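Local coordinates for protein ubiquitin-conjugating enzyme (Plasmodium vivax, PDB 2FO3) that probably accepts activated ubiquitin as an E2 ubiquitin-conjugating enzyme and passes it toward protein substrates, this chain being its catalytic UBC domain, at residues 37-42 with 54-59. Residues are numbered along the deposited sequence; the frame is centred on the assembly and turned at random.
Sequences IWIVKY and VYKLKI
W38 and Y42 meet I59 and Y55 through backbone and CB atoms rather than through their rings. W38 CB lies 4.2 Å from I59 CB, while the indole turns off from the partner strand; the W38 side chain packs on L28, V30 and I105, and its ring meets F61 edge-to-face. With CG anti to the backbone N (chi1 166°), Y42 reaches I113 and its OH accepts a bond from L45 N, while the hydroxyl of Y55 bonds E53. Between the W38-I59 and Y42-Y55 pairs, on the same face, V40 CG2 touches I59 CD1 at 3.7 Å, and L57, paired with V40, packs on I112 of helix 105-116. I39, K41, K56 and K58 line the opposite face: I39 CD1 rests on the aliphatic chain of K58, 3.7 Å from CG, and V54 CG1 lies against K41 CE at 3.9 Å. The like-charged ends of K41 and K56 stay 5.7 Å apart (NZ to NZ), sharing one water, weakly on the K56 side. W38-I59, V40-L57 and Y42-Y55 each exchange two nearly straight N-H...O bonds, L57 N to V40 O measuring 2.7 Å. These strands form the central antiparallel hairpin of the four-stranded meander characteristic of the UBC fold, its apolar face packed on helix 105-116.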
ATOM      1  N   ILE A  37      -7.520   5.507  -7.651  1.00 25.59           N
ATOM      2  CA  ILE A  37      -7.229   5.612  -6.211  1.00 26.33           C
ATOM      3  C   ILE A  37      -7.824   4.427  -5.412  1.00 26.39           C
ATOM      4  O   ILE A  37      -9.033   4.134  -5.520  1.00 24.48           O
ATOM      5  CB  ILE A  37      -7.735   6.966  -5.586  1.00 27.93           C
ATOM      6  CG1 ILE A  37      -6.971   8.157  -6.154  1.00 29.94           C
ATOM      7  CG2 ILE A  37      -7.625   6.937  -4.078  1.00 31.24           C
ATOM      8  CD1 ILE A  37      -7.412   9.514  -5.598  1.00 32.36           C
ATOM      9  N   TRP A  38      -6.974   3.776  -4.617  1.00 23.01           N
ATOM     10  CA  TRP A  38      -7.374   2.721  -3.680  1.00 20.87           C
ATOM     11  C   TRP A  38      -7.058   3.154  -2.262  1.00 20.80           C
ATOM     12  O   TRP A  38      -6.144   3.932  -2.038  1.00 23.79           O
ATOM     13  CB  TRP A  38      -6.618   1.400  -3.951  1.00 23.41           C
ATOM     14  CG  TRP A  38      -6.851   0.717  -5.262  1.00 23.56           C
ATOM     15  CD1 TRP A  38      -7.726   1.095  -6.279  1.00 23.57           C
ATOM     16  CD2 TRP A  38      -6.263  -0.529  -5.684  1.00 24.69           C
ATOM     17  NE1 TRP A  38      -7.659   0.179  -7.296  1.00 26.26           N
ATOM     18  CE2 TRP A  38      -6.791  -0.830  -6.957  1.00 24.60           C
ATOM     19  CE3 TRP A  38      -5.342  -1.425  -5.097  1.00 21.46           C
ATOM     20  CZ2 TRP A  38      -6.403  -1.986  -7.688  1.00 25.53           C
ATOM     21  CZ3 TRP A  38      -4.947  -2.575  -5.821  1.00 25.69           C
ATOM     22  CH2 TRP A  38      -5.492  -2.840  -7.108  1.00 24.23           C
ATOM     23  N   ILE A  39      -7.780   2.610  -1.297  1.00 20.96           N
ATOM     24  CA  ILE A  39      -7.458   2.791   0.107  1.00 25.02           C
ATOM     25  C   ILE A  39      -7.417   1.414   0.721  1.00 24.47           C
ATOM     26  O   ILE A  39      -8.423   0.683   0.733  1.00 21.91           O
ATOM     27  CB  ILE A  39      -8.500   3.629   0.914  1.00 26.44           C
ATOM     28  CG1 ILE A  39      -8.909   4.916   0.187  1.00 30.36           C
ATOM     29  CG2 ILE A  39      -7.995   3.905   2.351  1.00 27.19           C
ATOM     30  CD1 ILE A  39      -7.847   5.928   0.124  1.00 33.87           C
ATOM     31  N   VAL A  40      -6.249   1.063   1.222  1.00 21.73           N
ATOM     32  CA  VAL A  40      -6.049  -0.210   1.895  1.00 24.00           C
ATOM     33  C   VAL A  40      -6.076  -0.034   3.423  1.00 26.18           C
ATOM     34  O   VAL A  40      -5.360   0.816   3.994  1.00 26.67           O
ATOM     35  CB  VAL A  40      -4.723  -0.886   1.402  1.00 23.94           C
ATOM     36  CG1 VAL A  40      -4.404  -2.158   2.208  1.00 20.52           C
ATOM     37  CG2 VAL A  40      -4.821  -1.200  -0.057  1.00 26.64           C
ATOM     38  N   LYS A  41      -6.912  -0.827   4.086  1.00 21.77           N
ATOM     39  CA  LYS A  41      -6.972  -0.861   5.550  1.00 25.54           C
ATOM     40  C   LYS A  41      -6.113  -2.008   6.090  1.00 25.35           C
ATOM     41  O   LYS A  41      -6.308  -3.162   5.719  1.00 26.85           O
ATOM     42  CB  LYS A  41      -8.440  -1.014   6.024  1.00 29.10           C
ATOM     43  CG  LYS A  41      -8.603  -1.162   7.541  1.00 30.99           C
ATOM     44  CD  LYS A  41     -10.075  -1.116   7.937  1.00 34.04           C
ATOM     45  CE  LYS A  41     -10.265  -1.595   9.391  1.00 37.62           C
ATOM     46  NZ  LYS A  41     -11.631  -1.266   9.975  1.00 38.50           N
ATOM     47  N   TYR A  42      -5.163  -1.676   6.950  1.00 23.30           N
ATOM     48  CA  TYR A  42      -4.341  -2.665   7.599  1.00 27.20           C
ATOM     49  C   TYR A  42      -4.620  -2.636   9.089  1.00 28.79           C
ATOM     50  O   TYR A  42      -4.601  -1.577   9.711  1.00 28.45           O
ATOM     51  CB  TYR A  42      -2.851  -2.412   7.309  1.00 26.92           C
ATOM     52  CG  TYR A  42      -1.915  -3.182   8.191  1.00 27.08           C
ATOM     53  CD1 TYR A  42      -1.914  -4.593   8.191  1.00 25.87           C
ATOM     54  CD2 TYR A  42      -0.985  -2.505   8.997  1.00 26.64           C
ATOM     55  CE1 TYR A  42      -1.019  -5.317   9.023  1.00 28.09           C
ATOM     56  CE2 TYR A  42      -0.099  -3.198   9.802  1.00 26.82           C
ATOM     57  CZ  TYR A  42      -0.120  -4.600   9.823  1.00 27.98           C
ATOM     58  OH  TYR A  42       0.760  -5.260  10.641  1.00 28.86           O
ATOM     59  N   VAL A  54      -5.294   0.413  13.738  1.00 33.29           N
ATOM     60  CA  VAL A  54      -5.751   0.497  12.357  1.00 34.72           C
ATOM     61  C   VAL A  54      -4.971   1.560  11.628  1.00 35.86           C
ATOM     62  O   VAL A  54      -4.840   2.682  12.126  1.00 34.59           O
ATOM     63  CB  VAL A  54      -7.278   0.768  12.267  1.00 35.03           C
ATOM     64  CG1 VAL A  54      -7.730   1.067  10.819  1.00 31.05           C
ATOM     65  CG2 VAL A  54      -8.058  -0.410  12.860  1.00 34.84           C
ATOM     66  N   TYR A  55      -4.415   1.188  10.466  1.00 30.60           N
ATOM     67  CA  TYR A  55      -3.755   2.140   9.578  1.00 32.54           C
ATOM     68  C   TYR A  55      -4.318   2.029   8.173  1.00 30.25           C
ATOM     69  O   TYR A  55      -4.710   0.946   7.723  1.00 33.28           O
ATOM     70  CB  TYR A  55      -2.207   1.975   9.613  1.00 31.92           C
ATOM     71  CG  TYR A  55      -1.661   2.205  10.996  1.00 34.78           C
ATOM     72  CD1 TYR A  55      -1.525   3.509  11.506  1.00 35.44           C
ATOM     73  CD2 TYR A  55      -1.335   1.129  11.832  1.00 34.68           C
ATOM     74  CE1 TYR A  55      -1.058   3.726  12.810  1.00 35.89           C
ATOM     75  CE2 TYR A  55      -0.860   1.338  13.128  1.00 34.73           C
ATOM     76  CZ  TYR A  55      -0.735   2.637  13.604  1.00 35.03           C
ATOM     77  OH  TYR A  55      -0.274   2.848  14.857  1.00 36.88           O
ATOM     78  N   LYS A  56      -4.372   3.155   7.486  1.00 29.42           N
ATOM     79  CA  LYS A  56      -4.914   3.209   6.143  1.00 27.14           C
ATOM     80  C   LYS A  56      -3.878   3.734   5.174  1.00 29.88           C
ATOM     81  O   LYS A  56      -3.267   4.767   5.397  1.00 29.68           O
ATOM     82  CB  LYS A  56      -6.216   4.012   6.079  1.00 32.76           C
ATOM     83  CG  LYS A  56      -7.395   3.187   6.595  1.00 36.50           C
ATOM     84  CD  LYS A  56      -8.708   3.869   6.438  1.00 39.64           C
ATOM     85  CE  LYS A  56      -9.828   2.915   6.882  1.00 42.17           C
ATOM     86  NZ  LYS A  56     -11.149   3.578   6.939  1.00 43.47           N
ATOM     87  N   LEU A  57      -3.708   3.003   4.091  1.00 24.43           N
ATOM     88  CA  LEU A  57      -2.711   3.307   3.071  1.00 27.38           C
ATOM     89  C   LEU A  57      -3.432   3.779   1.812  1.00 25.52           C
ATOM     90  O   LEU A  57      -4.296   3.051   1.234  1.00 28.06           O
ATOM     91  CB  LEU A  57      -1.941   2.006   2.794  1.00 30.90           C
ATOM     92  CG  LEU A  57      -0.506   1.830   2.355  1.00 36.66           C
ATOM     93  CD1 LEU A  57       0.497   2.595   3.228  1.00 33.02           C
ATOM     94  CD2 LEU A  57      -0.184   0.316   2.371  1.00 34.15           C
ATOM     95  N   LYS A  58      -3.099   4.976   1.363  1.00 21.30           N
ATOM     96  CA  LYS A  58      -3.672   5.483   0.115  1.00 22.39           C
ATOM     97  C   LYS A  58      -2.729   5.164  -1.047  1.00 24.58           C
ATOM     98  O   LYS A  58      -1.519   5.386  -0.946  1.00 23.14           O
ATOM     99  CB  LYS A  58      -3.958   6.966   0.180  1.00 26.17           C
ATOM    100  CG  LYS A  58      -4.648   7.451  -1.087  1.00 28.11           C
ATOM    101  CD  LYS A  58      -5.465   8.738  -0.806  1.00 34.95           C
ATOM    102  CE  LYS A  58      -5.520   9.602  -2.049  1.00 34.60           C
ATOM    103  NZ  LYS A  58      -6.249  10.919  -1.772  1.00 38.75           N
ATOM    104  N   ILE A  59      -3.300   4.649  -2.121  1.00 23.06           N
ATOM    105  CA  ILE A  59      -2.563   4.217  -3.291  1.00 22.14           C
ATOM    106  C   ILE A  59      -3.073   4.945  -4.517  1.00 25.10           C
ATOM    107  O   ILE A  59      -4.236   4.843  -4.865  1.00 25.72           O
ATOM    108  CB  ILE A  59      -2.618   2.681  -3.489  1.00 20.70           C
ATOM    109  CG1 ILE A  59      -2.013   1.947  -2.272  1.00 21.89           C
ATOM    110  CG2 ILE A  59      -1.843   2.283  -4.771  1.00 20.42           C
ATOM    111  CD1 ILE A  59      -2.397   0.462  -2.229  1.00 24.98           C
TER
HETATM  112  O   HOH W   1     -12.289   1.390   9.174  1.00 40.22           O